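Local coordinates for folylpolyglutamate synthase (FolC) (Helicobacter pylori, PDB 6K8C), which probably catalyses the ATP-dependent addition of glutamate to dihydropteroate, giving dihydrofolate, and of further glutamates to tetrahydrofolates, giving folylpolyglutamates, at residues N10-F15 / L103-Q108; F87-F91 / Y121-A125. One frame throughout, in Å; residues are numbered along the deposited sequence.

Contact 1. Residues N10-F15 / L103-Q108; sequences NGLKAF and LENAHQ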
ATOM      1  N   ASN A  10     -21.262   0.851  20.372  1.00 42.62           N
ATOM      2  CA  ASN A  10     -21.158  -0.398  19.631  1.00 48.33           C
ATOM      3  C   ASN A  10     -20.556  -0.208  18.245  1.00 38.40           C
ATOM      4  O   ASN A  10     -20.536  -1.156  17.454  1.00 44.22           O
ATOM      5  CB  ASN A  10     -22.533  -1.060  19.518  1.00 45.84           C
ATOM      6  CG  ASN A  10     -23.102  -1.454  20.870  1.00 68.59           C
ATOM      7  OD1 ASN A  10     -22.373  -1.900  21.757  1.00 63.30           O
ATOM      8  ND2 ASN A  10     -24.411  -1.296  21.031  1.00 64.76           N
ATOM      9  N   GLY A  11     -20.055   0.985  17.944  1.00 34.56           N
ATOM     10  CA  GLY A  11     -19.543   1.274  16.622  1.00 39.51           C
ATOM     11  C   GLY A  11     -18.215   0.594  16.334  1.00 39.88           C
ATOM     12  O   GLY A  11     -17.547   0.032  17.203  1.00 33.61           O
ATOM     13  N   LEU A  12     -17.825   0.664  15.062  1.00 35.91           N
ATOM     14  CA  LEU A  12     -16.588   0.020  14.636  1.00 28.88           C
ATOM     15  C   LEU A  12     -15.367   0.679  15.273  1.00 27.42           C
ATOM     16  O   LEU A  12     -14.416  -0.011  15.655  1.00 28.10           O
ATOM     17  CB  LEU A  12     -16.483   0.052  13.113  1.00 28.25           C
ATOM     18  CG  LEU A  12     -15.114  -0.335  12.554  1.00 25.78           C
ATOM     19  CD1 LEU A  12     -14.788  -1.777  12.911  1.00 27.15           C
ATOM     20  CD2 LEU A  12     -15.079  -0.130  11.045  1.00 31.62           C
ATOM     21  N   LYS A  13     -15.376   2.009  15.394  1.00 27.82           N
ATOM     22  CA  LYS A  13     -14.219   2.707  15.947  1.00 34.79           C
ATOM     23  C   LYS A  13     -13.895   2.211  17.353  1.00 40.51           C
ATOM     24  O   LYS A  13     -12.733   1.926  17.672  1.00 34.17           O
ATOM     25  CB  LYS A  13     -14.467   4.219  15.944  1.00 37.69           C
ATOM     26  CG  LYS A  13     -13.402   5.020  16.687  1.00 53.54           C
ATOM     27  CD  LYS A  13     -13.728   6.507  16.717  1.00 62.82           C
ATOM     28  CE  LYS A  13     -13.298   7.194  15.426  1.00 75.73           C
ATOM     29  NZ  LYS A  13     -11.821   7.158  15.226  1.00 70.81           N
ATOM     30  N   ALA A  14     -14.920   2.075  18.202  1.00 32.59           N
ATOM     31  CA  ALA A  14     -14.703   1.585  19.560  1.00 34.67           C
ATOM     32  C   ALA A  14     -14.232   0.138  19.557  1.00 33.42           C
ATOM     33  O   ALA A  14     -13.380  -0.241  20.369  1.00 37.05           O
ATOM     34  CB  ALA A  14     -15.985   1.731  20.386  1.00 37.15           C
ATOM     35  N   PHE A  15     -14.769  -0.685  18.654  1.00 30.09           N
ATOM     36  CA  PHE A  15     -14.353  -2.083  18.587  1.00 35.22           C
ATOM     37  C   PHE A  15     -12.887  -2.209  18.184  1.00 38.47           C
ATOM     38  O   PHE A  15     -12.164  -3.068  18.705  1.00 33.29           O
ATOM     39  CB  PHE A  15     -15.248  -2.843  17.610  1.00 32.89           C
ATOM     40  CG  PHE A  15     -15.108  -4.333  17.685  1.00 37.69           C
ATOM     41  CD1 PHE A  15     -15.459  -5.021  18.836  1.00 39.90           C
ATOM     42  CD2 PHE A  15     -14.646  -5.052  16.594  1.00 32.13           C
ATOM     43  CE1 PHE A  15     -15.345  -6.401  18.901  1.00 41.57           C
ATOM     44  CE2 PHE A  15     -14.539  -6.428  16.650  1.00 40.81           C
ATOM     45  CZ  PHE A  15     -14.882  -7.105  17.809  1.00 41.51           C
ATOM     46  N   LEU A 103     -19.527   0.187   5.729  1.00 31.12           N
ATOM     47  CA  LEU A 103     -18.525  -0.440   6.584  1.00 30.22           C
ATOM     48  C   LEU A 103     -19.080  -0.724   7.979  1.00 32.00           C
ATOM     49  O   LEU A 103     -18.839  -1.797   8.544  1.00 31.53           O
ATOM     50  CB  LEU A 103     -17.291   0.458   6.665  1.00 29.52           C
ATOM     51  CG  LEU A 103     -16.105  -0.020   7.504  1.00 30.89           C
ATOM     52  CD1 LEU A 103     -15.632  -1.401   7.060  1.00 32.34           C
ATOM     53  CD2 LEU A 103     -14.976   0.994   7.419  1.00 31.55           C
ATOM     54  N   GLU A 104     -19.821   0.227   8.550  1.00 31.53           N
ATOM     55  CA  GLU A 104     -20.405   0.008   9.872  1.00 27.40           C
ATOM     56  C   GLU A 104     -21.398  -1.148   9.852  1.00 32.67           C
ATOM     57  O   GLU A 104     -21.492  -1.915  10.818  1.00 39.73           O
ATOM     58  CB  GLU A 104     -21.065   1.296  10.367  1.00 30.38           C
ATOM     59  CG  GLU A 104     -21.875   1.133  11.649  1.00 43.91           C
ATOM     60  CD  GLU A 104     -21.016   0.834  12.871  1.00 47.26           C
ATOM     61  OE1 GLU A 104     -19.797   1.108  12.842  1.00 41.28           O
ATOM     62  OE2 GLU A 104     -21.570   0.331  13.873  1.00 55.16           O
ATOM     63  N   ASN A 105     -22.125  -1.311   8.743  1.00 33.31           N
ATOM     64  CA  ASN A 105     -23.079  -2.410   8.634  1.00 32.52           C
ATOM     65  C   ASN A 105     -22.375  -3.762   8.603  1.00 38.56           C
ATOM     66  O   ASN A 105     -22.848  -4.726   9.216  1.00 33.39           O
ATOM     67  CB  ASN A 105     -23.948  -2.221   7.392  1.00 37.17           C
ATOM     68  CG  ASN A 105     -24.795  -3.435   7.086  1.00 51.57           C
ATOM     69  OD1 ASN A 105     -24.472  -4.223   6.197  1.00 54.50           O
ATOM     70  ND2 ASN A 105     -25.882  -3.599   7.831  1.00 58.04           N
ATOM     71  N   ALA A 106     -21.250  -3.861   7.893  1.00 30.03           N
ATOM     72  CA  ALA A 106     -20.492  -5.108   7.910  1.00 28.13           C
ATOM     73  C   ALA A 106     -19.981  -5.413   9.311  1.00 31.33           C
ATOM     74  O   ALA A 106     -20.014  -6.565   9.760  1.00 32.92           O
ATOM     75  CB  ALA A 106     -19.326  -5.031   6.920  1.00 29.15           C
ATOM     76  N   HIS A 107     -19.491  -4.389  10.010  1.00 26.45           N
ATOM     77  CA  HIS A 107     -19.050  -4.571  11.386  1.00 28.33           C
ATOM     78  C   HIS A 107     -20.199  -5.043  12.273  1.00 31.27           C
ATOM     79  O   HIS A 107     -20.026  -5.945  13.102  1.00 33.45           O
ATOM     80  CB  HIS A 107     -18.465  -3.264  11.918  1.00 26.83           C
ATOM     81  CG  HIS A 107     -18.424  -3.195  13.413  1.00 33.16           C
ATOM     82  ND1 HIS A 107     -17.554  -3.951  14.167  1.00 32.28           N
ATOM     83  CD2 HIS A 107     -19.168  -2.485  14.294  1.00 35.64           C
ATOM     84  CE1 HIS A 107     -17.753  -3.700  15.449  1.00 39.20           C
ATOM     85  NE2 HIS A 107     -18.728  -2.816  15.554  1.00 31.40           N
ATOM     86  N   GLN A 108     -21.384  -4.453  12.105  1.00 32.45           N
ATOM     87  CA  GLN A 108     -22.519  -4.826  12.946  1.00 39.31           C
ATOM     88  C   GLN A 108     -22.872  -6.300  12.784  1.00 39.08           C
ATOM     89  O   GLN A 108     -23.265  -6.959  13.753  1.00 40.32           O
ATOM     90  CB  GLN A 108     -23.724  -3.943  12.627  1.00 35.98           C
ATOM     91  CG  GLN A 108     -23.714  -2.596  13.338  1.00 43.72           C
ATOM     92  CD  GLN A 108     -23.382  -2.713  14.821  1.00 50.14           C
ATOM     93  OE1 GLN A 108     -23.909  -3.576  15.522  1.00 47.19           O
ATOM     94  NE2 GLN A 108     -22.507  -1.837  15.302  1.00 40.66           N
TER
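The start of helix 12-17 meets the flank of helix 100-110, with the CA atoms of Leu-12 and Glu-104 6.1 Å apart. Gly-11 is the N-cap residue. Just after it, the backbone N of Leu-12 gives a hydrogen bond to Glu-104 OE1 (3.0 Å), so a carboxylate from another helix takes up a free amide of the first turn. Glu-104 reaches it with chi1 t and chi2 p. Its other oxygen, OE2, accepts a hydrogen bond from Gln-108 NE2 at 2.8 Å. Gln-108 is folded back by m values of chi1 and chi2, and the same NE2 also donates to Asn-10 O (3.0 Å). His-107 NE2 is a second donor to Asn-10 O, at 3.1 Å. With chi1 t, the imidazole turns toward residues 10-15, and Leu-12 CA sits over its face in a CH-pi contact, 3.7 Å from the ring centroid. Phe-15 CB packs 3.4 Å from His-107 CE1. Leu-12, in its t,p rotamer, places CD2 3.7 Å from Leu-103 CG. Helix 121-132 completes the packing: Tyr-124 OH is hydrogen-bonded to His-107 ND1 and its ring meets Phe-15 edge-to-face, while Leu-128 touches Leu-12.

Contact 2. Residues F87-F91 / Y121-A125; sequences FRERF and YFEYA
This contact belongs to the Mur ligase middle domain, of the P-loop NTPase class. It packs the loop leading into strand 91-93 against the first turn of helix 121-132. Residues 87-90 form a 3-10 segment, with Arg-90 N hydrogen-bonded to Phe-87 O (3.1 Å). Phe-91 then turns extended, at phi/psi -129/99. Residues 121-125 are alpha-helical, with Ala-125 N hydrogen-bonded to Tyr-121 O at 3.1 Å. The backbones stay apart: the nearest CA atoms, of Arg-90 and Ala-125, are 8.2 Å from each other. Mostly side chains fill the gap; the two segments together bury 261 Å².

The apolar contacts centre on Phe-87, chi1 t. Its CE1 is 3.8 Å from Tyr-121 CZ, and its CZ is 4.0 Å from Ala-125 CB. The Phe-87 and Tyr-121 rings are oblique, with centroids 5.8 Å apart and planes at 78°. Tyr-121 also has chi1 t. The small Ala-125 leaves room for both phenylalanines, and Phe-91 CZ lies 4.4 Å from its CB.

Arg-90 is extended (chi1 m, chi2 and chi3 t). Tyr-121 CE1 lies over one face of its guanidinium, 3.8 Å from NH2. Phe-122 CD1 is near the guanidinium plane, 4.4 Å from NH1. Arg-90 NE is hydrogen-bonded to His-83 ND1.

Two polar atoms touch rings: Tyr-121 OH is 3.1 Å from Phe-87 CD1, and Ala-125 O meets the edge of the Phe-91 ring, 3.4 Å from CE1.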
ATOM      1  N   PHE A  87      -9.489   4.928   8.526  1.00 25.64           N
ATOM      2  CA  PHE A  87      -9.491   3.468   8.435  1.00 28.71           C
ATOM      3  C   PHE A  87     -10.161   2.973   7.157  1.00 29.28           C
ATOM      4  O   PHE A  87      -9.734   1.970   6.574  1.00 27.43           O
ATOM      5  CB  PHE A  87     -10.201   2.879   9.666  1.00 25.60           C
ATOM      6  CG  PHE A  87     -10.283   1.371   9.669  1.00 26.59           C
ATOM      7  CD1 PHE A  87      -9.179   0.602  10.002  1.00 24.55           C
ATOM      8  CD2 PHE A  87     -11.469   0.726   9.357  1.00 29.22           C
ATOM      9  CE1 PHE A  87      -9.248  -0.782  10.013  1.00 28.72           C
ATOM     10  CE2 PHE A  87     -11.548  -0.664   9.368  1.00 29.02           C
ATOM     11  CZ  PHE A  87     -10.434  -1.417   9.695  1.00 32.27           C
ATOM     12  N   ARG A  88     -11.222   3.649   6.707  1.00 25.30           N
ATOM     13  CA  ARG A  88     -11.971   3.107   5.577  1.00 27.78           C
ATOM     14  C   ARG A  88     -11.206   3.182   4.258  1.00 25.38           C
ATOM     15  O   ARG A  88     -11.662   2.589   3.276  1.00 27.32           O
ATOM     16  CB  ARG A  88     -13.324   3.807   5.434  1.00 27.33           C
ATOM     17  CG  ARG A  88     -13.254   5.249   4.983  1.00 32.99           C
ATOM     18  CD  ARG A  88     -14.596   5.928   5.217  1.00 46.34           C
ATOM     19  NE  ARG A  88     -14.656   7.246   4.597  1.00 45.74           N
ATOM     20  CZ  ARG A  88     -15.431   7.549   3.561  1.00 45.04           C
ATOM     21  NH1 ARG A  88     -15.417   8.777   3.064  1.00 55.28           N
ATOM     22  NH2 ARG A  88     -16.220   6.628   3.026  1.00 39.81           N
ATOM     23  N   GLU A  89     -10.069   3.887   4.211  1.00 27.74           N
ATOM     24  CA  GLU A  89      -9.196   3.843   3.033  1.00 26.44           C
ATOM     25  C   GLU A  89      -8.807   2.421   2.661  1.00 32.79           C
ATOM     26  O   GLU A  89      -8.492   2.141   1.497  1.00 25.56           O
ATOM     27  CB  GLU A  89      -7.915   4.639   3.280  1.00 29.82           C
ATOM     28  CG  GLU A  89      -8.079   6.127   3.405  1.00 26.92           C
ATOM     29  CD  GLU A  89      -6.843   6.777   3.985  1.00 34.41           C
ATOM     30  OE1 GLU A  89      -5.725   6.224   3.810  1.00 32.54           O
ATOM     31  OE2 GLU A  89      -6.988   7.842   4.614  1.00 30.40           O
ATOM     32  N   ARG A  90      -8.793   1.518   3.641  1.00 23.65           N
ATOM     33  CA  ARG A  90      -8.354   0.149   3.428  1.00 26.25           C
ATOM     34  C   ARG A  90      -9.278  -0.638   2.511  1.00 27.38           C
ATOM     35  O   ARG A  90      -8.906  -1.741   2.096  1.00 24.97           O
ATOM     36  CB  ARG A  90      -8.228  -0.561   4.783  1.00 25.29           C
ATOM     37  CG  ARG A  90      -7.094  -0.002   5.655  1.00 25.20           C
ATOM     38  CD  ARG A  90      -7.264  -0.407   7.115  1.00 28.57           C
ATOM     39  NE  ARG A  90      -6.258   0.219   7.966  1.00 26.21           N
ATOM     40  CZ  ARG A  90      -5.197  -0.407   8.456  1.00 28.10           C
ATOM     41  NH1 ARG A  90      -5.003  -1.690   8.189  1.00 26.00           N
ATOM     42  NH2 ARG A  90      -4.334   0.248   9.226  1.00 27.85           N
ATOM     43  N   PHE A  91     -10.454  -0.109   2.175  1.00 22.28           N
ATOM     44  CA  PHE A  91     -11.449  -0.841   1.393  1.00 26.51           C
ATOM     45  C   PHE A  91     -11.885   0.021   0.212  1.00 28.87           C
ATOM     46  O   PHE A  91     -12.716   0.922   0.362  1.00 27.93           O
ATOM     47  CB  PHE A  91     -12.640  -1.237   2.266  1.00 29.00           C
ATOM     48  CG  PHE A  91     -12.252  -1.756   3.624  1.00 26.83           C
ATOM     49  CD1 PHE A  91     -11.966  -3.101   3.810  1.00 25.78           C
ATOM     50  CD2 PHE A  91     -12.188  -0.901   4.719  1.00 25.94           C
ATOM     51  CE1 PHE A  91     -11.621  -3.591   5.069  1.00 24.09           C
ATOM     52  CE2 PHE A  91     -11.833  -1.378   5.973  1.00 26.23           C
ATOM     53  CZ  PHE A  91     -11.551  -2.727   6.149  1.00 23.96           C
ATOM     54  N   TYR A 121      -6.355  -6.744  15.298  1.00 24.61           N
ATOM     55  CA  TYR A 121      -6.777  -5.591  14.508  1.00 32.18           C
ATOM     56  C   TYR A 121      -6.778  -5.909  13.013  1.00 27.61           C
ATOM     57  O   TYR A 121      -7.794  -5.741  12.326  1.00 26.00           O
ATOM     58  CB  TYR A 121      -5.856  -4.410  14.823  1.00 29.39           C
ATOM     59  CG  TYR A 121      -6.151  -3.121  14.089  1.00 30.26           C
ATOM     60  CD1 TYR A 121      -5.606  -2.873  12.835  1.00 34.39           C
ATOM     61  CD2 TYR A 121      -6.944  -2.136  14.667  1.00 27.39           C
ATOM     62  CE1 TYR A 121      -5.858  -1.693  12.170  1.00 35.15           C
ATOM     63  CE2 TYR A 121      -7.200  -0.949  14.009  1.00 36.36           C
ATOM     64  CZ  TYR A 121      -6.651  -0.732  12.760  1.00 35.48           C
ATOM     65  OH  TYR A 121      -6.894   0.450  12.099  1.00 35.95           O
ATOM     66  N   PHE A 122      -5.650  -6.392  12.498  1.00 24.42           N
ATOM     67  CA  PHE A 122      -5.559  -6.655  11.066  1.00 27.82           C
ATOM     68  C   PHE A 122      -6.411  -7.850  10.658  1.00 28.70           C
ATOM     69  O   PHE A 122      -6.962  -7.862   9.553  1.00 23.00           O
ATOM     70  CB  PHE A 122      -4.104  -6.878  10.653  1.00 26.68           C
ATOM     71  CG  PHE A 122      -3.926  -7.082   9.168  1.00 30.23           C
ATOM     72  CD1 PHE A 122      -4.101  -6.026   8.288  1.00 33.10           C
ATOM     73  CD2 PHE A 122      -3.612  -8.332   8.654  1.00 29.00           C
ATOM     74  CE1 PHE A 122      -3.950  -6.208   6.918  1.00 38.48           C
ATOM     75  CE2 PHE A 122      -3.461  -8.521   7.288  1.00 40.35           C
ATOM     76  CZ  PHE A 122      -3.630  -7.459   6.421  1.00 31.66           C
ATOM     77  N   GLU A 123      -6.539  -8.855  11.532  1.00 29.15           N
ATOM     78  CA  GLU A 123      -7.413  -9.985  11.230  1.00 28.87           C
ATOM     79  C   GLU A 123      -8.865  -9.542  11.089  1.00 28.16           C
ATOM     80  O   GLU A 123      -9.593 -10.047  10.224  1.00 25.96           O
ATOM     81  CB  GLU A 123      -7.268 -11.067  12.308  1.00 24.28           C
ATOM     82  CG  GLU A 123      -5.921 -11.801  12.222  1.00 27.48           C
ATOM     83  CD  GLU A 123      -5.607 -12.627  13.451  1.00 34.29           C
ATOM     84  OE1 GLU A 123      -6.385 -12.586  14.430  1.00 35.52           O
ATOM     85  OE2 GLU A 123      -4.576 -13.327  13.434  1.00 34.84           O
ATOM     86  N   TYR A 124      -9.304  -8.590  11.920  1.00 27.95           N
ATOM     87  CA  TYR A 124     -10.670  -8.085  11.797  1.00 30.42           C
ATOM     88  C   TYR A 124     -10.854  -7.283  10.513  1.00 32.88           C
ATOM     89  O   TYR A 124     -11.903  -7.378   9.860  1.00 25.62           O
ATOM     90  CB  TYR A 124     -11.034  -7.230  13.009  1.00 24.45           C
ATOM     91  CG  TYR A 124     -12.520  -6.998  13.134  1.00 28.85           C
ATOM     92  CD1 TYR A 124     -13.395  -8.066  13.304  1.00 32.38           C
ATOM     93  CD2 TYR A 124     -13.052  -5.719  13.061  1.00 25.05           C
ATOM     94  CE1 TYR A 124     -14.756  -7.863  13.411  1.00 33.10           C
ATOM     95  CE2 TYR A 124     -14.411  -5.508  13.169  1.00 29.93           C
ATOM     96  CZ  TYR A 124     -15.257  -6.583  13.342  1.00 33.97           C
ATOM     97  OH  TYR A 124     -16.607  -6.374  13.444  1.00 30.39           O
ATOM     98  N   ALA A 125      -9.856  -6.471  10.146  1.00 27.90           N
ATOM     99  CA  ALA A 125      -9.909  -5.761   8.869  1.00 26.50           C
ATOM    100  C   ALA A 125     -10.056  -6.738   7.709  1.00 23.91           C
ATOM    101  O   ALA A 125     -10.804  -6.478   6.758  1.00 24.73           O
ATOM    102  CB  ALA A 125      -8.653  -4.903   8.691  1.00 25.77           C
TER

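The centres of contacts 1 and 2 are about 11 Å apart, on the same side of the chain's centre. Their segments alternate along the chain: 10-15, 87-91, 103-108, 121-125. Helix 12-17, the loop before strand 91-93, helix 100-110 and helix 121-132 pack against one another. Tyr-124 of contact 2 bridges to both segments of contact 1: its OH is 2.7 Å from His-107 ND1, and its CZ is 3.4 Å from Phe-15 CE2. Leu-103 CD2 also packs 3.8 Å from Arg-88 CB. Helix 12-17 therefore packs onto the part of the fold formed by that loop and the two longer helices, near the 91-93 and 96-97 edge of the eight-stranded sheet.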